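Local coordinates for protein WipB (Legionella pneumophila, PDB 5NNY) that dephosphorylates serine and threonine residues as a translocated effector phosphatase that targets the host's lysosomal nutrient-sensing machinery, at residues A[32-37]-A[79-84]. Residues are numbered along the deposited sequence; the frame is centred on the assembly and turned at random.
Sequences PENYAK and IAQIKI
Asn34, near the start of helix 32-42, meets Gln81 amide to amide at the surface, and this single residue pair, with two bridging waters, makes the whole contact. Segment 79-84 begins at Ile79, which opens a type I beta turn running to Ile82, closed by the bond from Ile82 N to Ile79 O (3.0 Å). Gln81, at the third position of that turn, points its side chain at Asn34. Its CG lies opposite the carbonyl carbon (chi1 -63°) and the chain runs on extended, carrying the terminal amide out to helix 32-42. There Asn34 ND2 donates to Gln81 OE1 at 3.0 Å. The donor stands well above the carbonyl plane, the C=O...N angle being 99°, so it does not lie on a lone pair; the two amide planes are 83° apart, nearly perpendicular. One water accepts a hydrogen bond from Gln81 NE2 and donates one to Asn34 OD1, each at 2.8 Å, closing a ring with the direct bond. The second water accepts from Asn34 ND2 (2.9 Å) and donates to Gln81 O (3.0 Å), tying the same amide to the backbone of the turn. Both ends of the Asn34 amide are thereby engaged, which should fix its rotation, while Gln81 NE2 also reaches back to Ala77 O of helix 64-79. Past Gln81 the chain straightens: Ile82 turns into the core against Leu111 and Leu19, and Lys83 pairs with Ala29 in the small antiparallel sheet of strands 28-29 and 83-84. The contact thus joins the beginning of helix 32-42 to the turn that follows helix 64-79, in a peripheral part of the phosphatase domain, with helix 105-117 packed against Ile79, Ile82 and Ile84.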
# COMPACT_ATOMS: atom_id res chain seq x y z
N PRO A 32 21.96 16.08 -3.52
CA PRO A 32 22.48 15.62 -2.23
C PRO A 32 22.05 16.51 -1.07
O PRO A 32 21.76 16.00 0.02
CB PRO A 32 24.00 15.65 -2.43
CG PRO A 32 24.19 15.47 -3.89
CD PRO A 32 23.02 16.17 -4.54
N GLU A 33 22.01 17.83 -1.27
CA GLU A 33 21.63 18.68 -0.15
C GLU A 33 20.16 18.51 0.22
O GLU A 33 19.80 18.54 1.41
CB GLU A 33 21.96 20.15 -0.45
CG GLU A 33 21.71 21.05 0.75
CD GLU A 33 22.37 22.43 0.65
OE1 GLU A 33 22.70 22.87 -0.48
OE2 GLU A 33 22.55 23.07 1.71
N ASN A 34 19.30 18.31 -0.78
CA ASN A 34 17.87 18.09 -0.50
C ASN A 34 17.60 16.70 0.03
O ASN A 34 16.67 16.50 0.83
CB ASN A 34 17.03 18.34 -1.75
CG ASN A 34 16.81 19.82 -2.02
OD1 ASN A 34 16.93 20.65 -1.12
ND2 ASN A 34 16.50 20.16 -3.28
N TYR A 35 18.36 15.71 -0.42
CA TYR A 35 18.30 14.40 0.21
C TYR A 35 18.65 14.52 1.69
O TYR A 35 17.97 13.93 2.55
CB TYR A 35 19.27 13.48 -0.52
CG TYR A 35 19.17 12.02 -0.16
CD1 TYR A 35 19.73 11.53 1.01
CD2 TYR A 35 18.57 11.13 -1.03
CE1 TYR A 35 19.67 10.20 1.32
CE2 TYR A 35 18.51 9.78 -0.73
CZ TYR A 35 19.05 9.33 0.46
OH TYR A 35 18.99 8.00 0.78
N ALA A 36 19.70 15.27 2.02
CA ALA A 36 20.09 15.39 3.42
C ALA A 36 19.01 16.10 4.22
O ALA A 36 18.72 15.71 5.35
CB ALA A 36 21.43 16.11 3.56
N LYS A 37 18.41 17.15 3.63
CA LYS A 37 17.29 17.80 4.29
C LYS A 37 16.14 16.81 4.52
O LYS A 37 15.52 16.81 5.60
CB LYS A 37 16.79 18.99 3.46
CG LYS A 37 17.63 20.29 3.56
CD LYS A 37 17.05 21.38 2.65
CE LYS A 37 17.69 22.76 2.84
NZ LYS A 37 19.12 22.80 2.43
N ILE A 79 9.59 17.98 -1.83
CA ILE A 79 8.87 17.20 -2.84
C ILE A 79 8.84 17.95 -4.17
O ILE A 79 8.99 17.36 -5.25
CB ILE A 79 7.45 16.87 -2.34
CG1 ILE A 79 7.50 15.99 -1.09
CG2 ILE A 79 6.61 16.24 -3.46
CD1 ILE A 79 8.12 14.58 -1.30
N ALA A 80 8.61 19.26 -4.11
CA ALA A 80 8.53 20.10 -5.31
C ALA A 80 9.85 20.19 -6.05
O ALA A 80 9.87 20.66 -7.19
CB ALA A 80 8.07 21.50 -4.93
N GLN A 81 10.95 19.79 -5.43
CA GLN A 81 12.26 19.76 -6.06
C GLN A 81 12.69 18.36 -6.46
O GLN A 81 13.86 18.16 -6.82
CB GLN A 81 13.29 20.37 -5.12
CG GLN A 81 13.02 21.84 -4.83
CD GLN A 81 14.02 22.41 -3.87
OE1 GLN A 81 15.17 22.66 -4.24
NE2 GLN A 81 13.60 22.61 -2.61
N ILE A 82 11.80 17.37 -6.39
CA ILE A 82 12.07 16.01 -6.83
C ILE A 82 11.61 15.90 -8.28
O ILE A 82 10.52 16.38 -8.63
CB ILE A 82 11.38 14.98 -5.93
CG1 ILE A 82 12.04 14.96 -4.55
CG2 ILE A 82 11.38 13.61 -6.58
CD1 ILE A 82 11.28 14.10 -3.49
N LYS A 83 12.45 15.34 -9.13
CA LYS A 83 12.11 15.13 -10.53
C LYS A 83 12.11 13.64 -10.83
O LYS A 83 13.06 12.94 -10.48
CB LYS A 83 13.08 15.85 -11.48
CG LYS A 83 12.40 16.25 -12.78
CD LYS A 83 13.37 16.36 -13.93
CE LYS A 83 12.60 16.62 -15.21
NZ LYS A 83 11.29 15.90 -15.21
N ILE A 84 11.05 13.17 -11.47
CA ILE A 84 11.00 11.82 -12.00
C ILE A 84 11.79 11.82 -13.30
O ILE A 84 11.53 12.64 -14.19
CB ILE A 84 9.56 11.35 -12.21
CG1 ILE A 84 8.95 10.85 -10.89
CG2 ILE A 84 9.49 10.23 -13.22
CD1 ILE A 84 8.85 11.89 -9.78
O HOH W 1 15.45 22.96 -0.60
O HOH W 2 16.60 18.49 -5.68